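Local coordinates for protein alpha-fucosidase GH29 (Fusarium graminearum, PDB 4PSR) that hydrolyses alpha-L-fucosidic bonds as a family GH29 glycosidase, probably releasing alpha-1,6-linked fucose from the reducing-end N-acetylglucosamine of glycoprotein glycans, at residues Glu203-Phe208 with Glu246-Glu251; Tyr174-Phe179 with Cys242-Gln247; Ile168-Ala173 with Asp209-Met214. One frame throughout, in Å; residues are numbered along the deposited sequence.

Contact 1: residues Glu203-Phe208 with Glu246-Glu251. With MAN (alpha-D-mannopyranose), chain D.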
# COMPACT_ATOMS: atom_id res chain seq x y z
N GLU A 203 14.87 18.47 16.98
CA GLU A 203 14.40 17.78 15.76
C GLU A 203 13.32 16.78 16.12
O GLU A 203 12.33 16.66 15.39
CB GLU A 203 15.54 17.06 15.01
CG GLU A 203 16.60 17.98 14.40
CD GLU A 203 16.20 18.70 13.15
OE1 GLU A 203 15.03 18.53 12.70
OE2 GLU A 203 17.05 19.43 12.57
N ASP A 204 13.50 16.02 17.20
CA ASP A 204 12.50 15.05 17.63
C ASP A 204 11.19 15.76 17.98
O ASP A 204 10.09 15.32 17.65
CB ASP A 204 13.01 14.20 18.81
CG ASP A 204 14.02 13.13 18.38
OD1 ASP A 204 13.79 12.47 17.34
OD2 ASP A 204 15.03 12.95 19.12
N GLN A 205 11.29 16.89 18.66
CA GLN A 205 10.12 17.67 18.97
C GLN A 205 9.44 18.20 17.70
O GLN A 205 8.19 18.18 17.63
CB GLN A 205 10.49 18.85 19.91
CG GLN A 205 9.30 19.71 20.30
CD GLN A 205 8.37 18.99 21.26
OE1 GLN A 205 8.79 18.54 22.33
NE2 GLN A 205 7.10 18.87 20.90
N LEU A 206 10.22 18.66 16.74
CA LEU A 206 9.71 19.18 15.48
C LEU A 206 9.03 18.07 14.69
O LEU A 206 8.01 18.33 14.01
CB LEU A 206 10.84 19.84 14.68
CG LEU A 206 10.45 20.46 13.35
CD1 LEU A 206 9.45 21.61 13.54
CD2 LEU A 206 11.68 20.98 12.61
N TRP A 207 9.51 16.83 14.77
CA TRP A 207 8.86 15.72 14.06
C TRP A 207 7.42 15.59 14.52
O TRP A 207 6.48 15.48 13.71
CB TRP A 207 9.63 14.42 14.33
CG TRP A 207 9.00 13.20 13.69
CD1 TRP A 207 9.25 12.70 12.44
CD2 TRP A 207 8.04 12.33 14.29
NE1 TRP A 207 8.46 11.58 12.22
CE2 TRP A 207 7.70 11.34 13.33
CE3 TRP A 207 7.40 12.31 15.54
CZ2 TRP A 207 6.79 10.31 13.60
CZ3 TRP A 207 6.49 11.30 15.80
CH2 TRP A 207 6.19 10.31 14.83
N PHE A 208 7.23 15.61 15.84
CA PHE A 208 5.91 15.57 16.44
C PHE A 208 5.09 16.82 16.14
O PHE A 208 3.91 16.71 15.73
CB PHE A 208 5.98 15.37 17.96
CG PHE A 208 4.66 15.55 18.64
CD1 PHE A 208 3.77 14.50 18.74
CD2 PHE A 208 4.28 16.78 19.14
CE1 PHE A 208 2.52 14.67 19.34
CE2 PHE A 208 3.04 16.94 19.72
CZ PHE A 208 2.17 15.88 19.82
N GLU A 246 11.53 7.67 20.95
CA GLU A 246 10.42 6.81 21.24
C GLU A 246 9.24 7.53 21.88
O GLU A 246 8.09 7.28 21.52
CB GLU A 246 10.86 5.63 22.14
CG GLU A 246 9.77 4.62 22.39
CD GLU A 246 10.06 3.66 23.52
OE1 GLU A 246 9.66 2.50 23.39
OE2 GLU A 246 10.67 4.07 24.53
N GLN A 247 9.53 8.43 22.81
CA GLN A 247 8.51 9.20 23.50
C GLN A 247 7.69 10.01 22.49
O GLN A 247 6.47 10.09 22.57
CB GLN A 247 9.15 10.12 24.55
CG GLN A 247 8.17 10.97 25.31
CD GLN A 247 8.74 11.57 26.59
OE1 GLN A 247 9.95 11.54 26.84
NE2 GLN A 247 7.86 12.11 27.42
N LYS A 248 8.38 10.61 21.52
CA LYS A 248 7.73 11.44 20.51
C LYS A 248 6.87 10.59 19.57
O LYS A 248 5.76 11.01 19.17
CB LYS A 248 8.74 12.30 19.76
CG LYS A 248 9.38 13.41 20.66
CD LYS A 248 8.34 14.40 21.07
CE LYS A 248 8.86 15.44 22.02
NZ LYS A 248 8.57 15.04 23.40
N ARG A 249 7.34 9.40 19.22
CA ARG A 249 6.50 8.47 18.45
C ARG A 249 5.23 8.12 19.18
O ARG A 249 4.14 8.17 18.61
CB ARG A 249 7.30 7.22 18.12
CG ARG A 249 8.31 7.44 17.03
CD ARG A 249 9.08 6.19 16.73
NE ARG A 249 10.25 5.96 17.59
CZ ARG A 249 10.54 4.82 18.20
NH1 ARG A 249 9.72 3.80 18.23
NH2 ARG A 249 11.69 4.73 18.86
N LEU A 250 5.34 7.82 20.47
CA LEU A 250 4.19 7.47 21.27
C LEU A 250 3.24 8.65 21.45
O LEU A 250 2.02 8.47 21.48
CB LEU A 250 4.63 6.93 22.64
CG LEU A 250 5.20 5.52 22.59
CD1 LEU A 250 5.87 5.20 23.93
CD2 LEU A 250 4.08 4.54 22.31
N GLU A 251 3.80 9.86 21.57
CA GLU A 251 2.96 11.05 21.72
C GLU A 251 2.17 11.31 20.42
O GLU A 251 1.01 11.71 20.46
CB GLU A 251 3.83 12.25 22.11
CG GLU A 251 4.26 12.18 23.59
CD GLU A 251 5.36 13.15 23.97
OE1 GLU A 251 5.85 13.90 23.12
OE2 GLU A 251 5.74 13.14 25.17
C1 MAN D . 14.53 4.53 23.92
C2 MAN D . 14.22 5.38 25.16
C3 MAN D . 14.44 4.52 26.42
C4 MAN D . 13.59 3.22 26.33
C5 MAN D . 13.96 2.46 25.03
C6 MAN D . 13.11 1.22 24.75
O2 MAN D . 12.85 5.75 25.15
O3 MAN D . 14.17 5.25 27.60
O4 MAN D . 13.84 2.40 27.46
O5 MAN D . 13.79 3.35 23.88
O6 MAN D . 13.49 0.68 23.46

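Contact 2: residues Tyr174-Phe179 with Cys242-Gln247. With MAN (alpha-D-mannopyranose), chain D.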
# COMPACT_ATOMS: atom_id res chain seq x y z
N TYR A 174 13.58 11.12 8.13
CA TYR A 174 14.92 10.95 7.55
C TYR A 174 15.60 12.29 7.31
O TYR A 174 16.84 12.39 7.22
CB TYR A 174 14.85 10.10 6.27
CG TYR A 174 16.16 9.76 5.63
CD1 TYR A 174 17.27 9.37 6.39
CD2 TYR A 174 16.28 9.74 4.25
CE1 TYR A 174 18.45 9.05 5.78
CE2 TYR A 174 17.48 9.42 3.63
CZ TYR A 174 18.56 9.05 4.40
OH TYR A 174 19.73 8.74 3.73
N ASN A 175 14.80 13.36 7.29
CA ASN A 175 15.33 14.72 7.17
C ASN A 175 16.52 15.02 8.09
O ASN A 175 17.48 15.66 7.64
CB ASN A 175 14.19 15.73 7.42
CG ASN A 175 14.68 17.15 7.50
OD1 ASN A 175 14.84 17.68 8.61
ND2 ASN A 175 14.96 17.76 6.36
N TYR A 176 16.44 14.57 9.33
CA TYR A 176 17.50 14.82 10.31
C TYR A 176 18.24 13.57 10.70
O TYR A 176 19.01 13.59 11.68
CB TYR A 176 16.94 15.53 11.55
CG TYR A 176 15.91 14.79 12.39
CD1 TYR A 176 14.54 14.85 12.08
CD2 TYR A 176 16.28 14.10 13.56
CE1 TYR A 176 13.61 14.24 12.87
CE2 TYR A 176 15.33 13.46 14.35
CZ TYR A 176 14.00 13.56 14.01
OH TYR A 176 13.04 12.96 14.80
N ASN A 177 18.01 12.48 9.96
CA ASN A 177 18.68 11.19 10.21
C ASN A 177 19.57 10.79 9.04
O ASN A 177 19.91 9.63 8.91
CB ASN A 177 17.67 10.08 10.55
CG ASN A 177 17.25 10.11 11.99
OD1 ASN A 177 18.03 9.72 12.87
ND2 ASN A 177 16.04 10.53 12.26
N GLY A 178 19.96 11.75 8.21
CA GLY A 178 20.96 11.52 7.19
C GLY A 178 20.66 12.04 5.81
O GLY A 178 21.57 12.20 5.01
N PHE A 179 19.40 12.34 5.50
CA PHE A 179 19.08 12.76 4.13
C PHE A 179 20.00 13.87 3.63
O PHE A 179 20.49 13.81 2.51
CB PHE A 179 17.63 13.25 4.07
CG PHE A 179 17.12 13.55 2.67
CD1 PHE A 179 16.86 12.53 1.76
CD2 PHE A 179 16.85 14.85 2.29
CE1 PHE A 179 16.34 12.80 0.50
CE2 PHE A 179 16.32 15.12 1.03
CZ PHE A 179 16.08 14.10 0.15
N CYS A 242 19.02 6.48 13.08
CA CYS A 242 18.04 6.23 12.02
C CYS A 242 16.68 6.02 12.68
O CYS A 242 15.97 5.04 12.45
CB CYS A 242 18.45 5.00 11.17
SG CYS A 242 17.74 4.94 9.51
N ALA A 243 16.34 6.97 13.56
CA ALA A 243 15.19 6.86 14.42
C ALA A 243 14.67 8.20 14.88
O ALA A 243 15.40 9.20 14.87
CB ALA A 243 15.55 6.00 15.68
N VAL A 244 13.43 8.17 15.35
CA VAL A 244 12.77 9.25 16.08
C VAL A 244 12.68 8.84 17.55
O VAL A 244 12.43 7.69 17.88
CB VAL A 244 11.34 9.54 15.51
CG1 VAL A 244 10.60 10.57 16.37
CG2 VAL A 244 11.41 9.99 14.06
N ASP A 245 12.91 9.79 18.44
CA ASP A 245 12.74 9.50 19.85
C ASP A 245 11.44 8.73 20.16
O ASP A 245 10.33 9.10 19.71
CB ASP A 245 12.77 10.81 20.62
CG ASP A 245 12.60 10.61 22.09
OD1 ASP A 245 13.57 10.13 22.71
OD2 ASP A 245 11.48 10.88 22.58
N GLU A 246 11.53 7.67 20.95
CA GLU A 246 10.42 6.81 21.24
C GLU A 246 9.24 7.53 21.88
O GLU A 246 8.09 7.28 21.52
CB GLU A 246 10.86 5.63 22.14
CG GLU A 246 9.77 4.62 22.39
CD GLU A 246 10.06 3.66 23.52
OE1 GLU A 246 9.66 2.50 23.39
OE2 GLU A 246 10.67 4.07 24.53
N GLN A 247 9.53 8.43 22.81
CA GLN A 247 8.51 9.20 23.50
C GLN A 247 7.69 10.01 22.49
O GLN A 247 6.47 10.09 22.57
CB GLN A 247 9.15 10.12 24.55
CG GLN A 247 8.17 10.97 25.31
CD GLN A 247 8.74 11.57 26.59
OE1 GLN A 247 9.95 11.54 26.84
NE2 GLN A 247 7.86 12.11 27.42
C1 MAN D . 14.53 4.53 23.92
C2 MAN D . 14.22 5.38 25.16
C3 MAN D . 14.44 4.52 26.42
C4 MAN D . 13.59 3.22 26.33
C5 MAN D . 13.96 2.46 25.03
C6 MAN D . 13.11 1.22 24.75
O2 MAN D . 12.85 5.75 25.15
O3 MAN D . 14.17 5.25 27.60
O4 MAN D . 13.84 2.40 27.46
O5 MAN D . 13.79 3.35 23.88
O6 MAN D . 13.49 0.68 23.46
O HOH W 1 20.53 8.26 11.51

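Contact 3: residues Ile168-Ala173 with Asp209-Met214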
# COMPACT_ATOMS: atom_id res chain seq x y z
N ILE A 168 -2.55 11.61 3.94
CA ILE A 168 -1.42 12.54 3.95
C ILE A 168 -0.15 11.74 4.18
O ILE A 168 -0.08 10.98 5.16
CB ILE A 168 -1.57 13.63 5.04
CG1 ILE A 168 -2.82 14.50 4.80
CG2 ILE A 168 -0.29 14.48 5.15
CD1 ILE A 168 -2.72 15.47 3.63
N ALA A 169 0.84 11.90 3.31
CA ALA A 169 2.15 11.25 3.46
C ALA A 169 3.17 12.19 4.05
O ALA A 169 3.32 13.36 3.64
CB ALA A 169 2.63 10.66 2.13
N MET A 170 3.89 11.66 5.05
CA MET A 170 4.87 12.38 5.84
C MET A 170 6.17 11.59 5.87
O MET A 170 6.16 10.42 6.27
CB MET A 170 4.35 12.58 7.25
CG MET A 170 3.08 13.41 7.35
SD MET A 170 3.35 15.16 6.99
CE MET A 170 4.13 15.66 8.54
N HIS A 171 7.26 12.21 5.45
CA HIS A 171 8.55 11.53 5.37
C HIS A 171 9.64 12.33 6.14
O HIS A 171 10.81 12.34 5.75
CB HIS A 171 9.03 11.30 3.90
CG HIS A 171 7.96 10.92 2.90
ND1 HIS A 171 8.13 9.87 2.02
CD2 HIS A 171 6.77 11.49 2.58
CE1 HIS A 171 7.09 9.81 1.20
NE2 HIS A 171 6.25 10.78 1.52
N GLN A 172 9.24 12.94 7.24
CA GLN A 172 10.07 13.97 7.87
C GLN A 172 11.08 13.45 8.89
O GLN A 172 11.89 14.23 9.38
CB GLN A 172 9.21 15.14 8.39
CG GLN A 172 8.59 15.02 9.77
CD GLN A 172 7.40 14.09 9.90
OE1 GLN A 172 7.17 13.23 9.04
NE2 GLN A 172 6.63 14.24 10.98
N ALA A 173 11.08 12.15 9.15
CA ALA A 173 12.11 11.57 10.03
C ALA A 173 13.47 11.52 9.39
O ALA A 173 14.49 11.84 10.06
CB ALA A 173 11.71 10.19 10.47
N ASP A 209 5.70 17.99 16.29
CA ASP A 209 4.96 19.24 16.11
C ASP A 209 4.45 19.36 14.66
O ASP A 209 3.36 19.88 14.42
CB ASP A 209 5.81 20.46 16.44
CG ASP A 209 6.08 20.61 17.94
OD1 ASP A 209 5.38 19.99 18.74
OD2 ASP A 209 6.99 21.40 18.27
N LYS A 210 5.24 18.90 13.69
CA LYS A 210 4.81 18.90 12.29
C LYS A 210 3.57 18.01 12.11
O LYS A 210 2.56 18.42 11.48
CB LYS A 210 5.95 18.45 11.39
CG LYS A 210 6.99 19.52 11.12
CD LYS A 210 8.24 18.92 10.47
CE LYS A 210 9.18 20.00 9.95
NZ LYS A 210 10.30 19.36 9.20
N HIS A 211 3.63 16.78 12.61
CA HIS A 211 2.46 15.90 12.56
C HIS A 211 1.23 16.52 13.22
O HIS A 211 0.15 16.51 12.65
CB HIS A 211 2.71 14.59 13.30
CG HIS A 211 3.28 13.49 12.48
ND1 HIS A 211 2.83 13.20 11.21
CD2 HIS A 211 4.22 12.55 12.77
CE1 HIS A 211 3.45 12.12 10.76
NE2 HIS A 211 4.30 11.71 11.70
N ARG A 212 1.40 17.05 14.42
CA ARG A 212 0.30 17.61 15.19
C ARG A 212 -0.38 18.77 14.45
O ARG A 212 -1.61 18.84 14.36
CB ARG A 212 0.80 18.08 16.56
CG ARG A 212 -0.19 18.97 17.29
CD ARG A 212 0.10 19.09 18.78
NE ARG A 212 1.42 19.65 18.99
CZ ARG A 212 1.91 20.00 20.18
NH1 ARG A 212 3.14 20.50 20.25
NH2 ARG A 212 1.19 19.84 21.28
N GLU A 213 0.43 19.67 13.93
CA GLU A 213 -0.06 20.87 13.25
C GLU A 213 -0.77 20.45 11.97
O GLU A 213 -1.89 20.90 11.68
CB GLU A 213 1.10 21.81 12.93
CG GLU A 213 0.69 23.18 12.39
CD GLU A 213 1.91 24.00 12.08
OE1 GLU A 213 2.68 23.55 11.20
OE2 GLU A 213 2.21 25.01 12.79
N MET A 214 -0.15 19.55 11.20
CA MET A 214 -0.75 19.11 9.95
C MET A 214 -2.07 18.40 10.22
O MET A 214 -3.07 18.63 9.53
CB MET A 214 0.22 18.17 9.18
CG MET A 214 -0.38 17.49 7.92
SD MET A 214 -1.41 16.05 8.29
CE MET A 214 -0.15 14.91 8.88
O HOH W 2 11.51 16.94 10.25

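Contact 1: residues Glu203-Phe208 with Glu246-Glu251
The side chain of K248 lies across the flank of the other helix, against D204, Q205 and F208. Its CG is 3.6 Å from the backbone O of D204, and its CE comes within 3.1 Å of Q205 OE1. Between the two, a bend at chi2 (-65°) brings CD to 4.0 Å from F208 CB. The ammonium group does not close on the glutamine: NZ reaches instead one turn along its own helix to E251 OE1, a 3.0 Å salt bridge met on the syn side of the carboxylate, 20° out of its plane. Beside this chain two rings come in edge first. W207 brings CZ3 to 3.5 Å from K248 O, with CH2 beside R249 CG, and F208 brings CE1 to 3.5 Å from E251 O while also touching E251 CB. Both contacts set C-H groups of a ring rim near a main-chain oxygen.

The helices are 200-218 and 246-263, successive outer helices of the TIM barrel on the two sides of strand 222-225 in the chain. Over 203-208 and 246-251 their axes run nearly parallel, 11° apart and 9.3 Å from each other.

Further out, Q205 NE2 is bonded to D209 OD1, and D204 OD1 is bonded to Y176 OH and D245 N. R249 turns its guanidinium away from the interface to V244 O and G277 O, one face lying against E246 CA. E246 faces a mannose, whose O2 donates to OE2 at 2.8 Å, while OE1 is bonded to W11 NE1.

Contact 2: residues Tyr174-Phe179 with Cys242-Gln247
N177 and A243 join two loops of the TIM barrel, the one that follows strand 165-170 and the one that leads from strand 222-225 into helix 246-263. The carboxamide of N177 faces both polar groups of A243: ND2 donates to A243 O at 3.0 Å (139° at the hydrogen), approaching from above the carbonyl plane, and OD1 takes a weak, longer bond from A243 N at 3.3 Å, though a fairly straight one (157°). A water accepts from C242 N at 2.8 Å and also lies close to N177 O, 3.0 Å away, bridging the backbones. C242 is tied by a disulfide to C235.

Alongside, Y176 meets V244 at about a right angle, its OH 3.5 Å from V244 CG2. A chi1 of 63° sets CG between the backbone N and carbonyl carbon, and ND2 of N177 lies over the rim of one face of the ring. The hydroxyl itself is bonded to D204 OD1.

N177 ND2 also donates to A173 O, and OD1 also accepts from R200 NH2. With carbonyls on the nitrogen and donors on the oxygen, the amide is fixed in one orientation, and the arginine's charge probably polarises its carbonyl.

Contact 3: residues Ile168-Ala173 with Asp209-Met214
I168, M170 and Q172 form the outward-facing row of barrel strand 165-170 and the loop just after it, and they pack on helix 200-218, the outer helix that precedes the next barrel strand. Strand 168-170 and helix segment 209-214 run almost antiparallel, at 168°, with axes 10.9 Å apart, as expected of a beta-alpha unit in a TIM barrel.

At the start of the row M214 reaches in from the helix: its SD rests 3.7 Å from I168 CG2, and the two side chains slide past each other in opposite directions. M170 and M214 meet tip to tip instead, M170 CG lying 3.9 Å from M214 CE. M170 also slides past H211 in the opposite direction, its CB 3.7 Å from H211 CE1; bends at chi2 and chi3 leave its CE near ND1. That ND1 is buried here with no partner in the model.

Q172 comes to the H211 ring over one face. Its NE2 stands 3.4 Å above the plane, over the ring centre, and the amide is turned steeply to the ring, 80° between planes. A chi1 of 85° puts CG between the backbone N and carbonyl carbon, where it touches CD of K210 at 4.0 Å. NE2 is also bonded to W207 O, which helps hold the amide. K210 runs past in extended form, and a water accepts from its NZ at 2.9 Å and donates to Q172 O, while NZ also makes a salt bridge to E125.

A169 and H171 point the opposite way, away from the helix, and H171 touches the bound fucose. Strands 119-125 and 222-225 flank strand 165-170 by backbone hydrogen bonds, while H211 and M214 pack on I223 and the H211 ring stacks with F252 of helix 246-263.

The three contacts adjoin one another on one side of the TIM barrel, in its outer helices, one strand and the loops that follow the strands, centres of contacts 1 and 2 about 9 Å apart, 1 and 3 about 10 Å, 2 and 3 about 13 Å. Helix 200-218 serves contacts 1 and 3, helix 246-263 contacts 1 and 2. Direct bonds join them: D204 OD1 to Y176 OH at 2.7 Å and R249 NE to V244 O at 2.8 Å link contacts 1 and 2, and W207 O to Q172 NE2 at 3.0 Å links 1 and 3. V244 CG2 packs on A173 CB, 3.6 Å away, between 2 and 3. Contact 3 borders the fucose through H171, whereas the mannose lies at E246, shared by contacts 1 and 2.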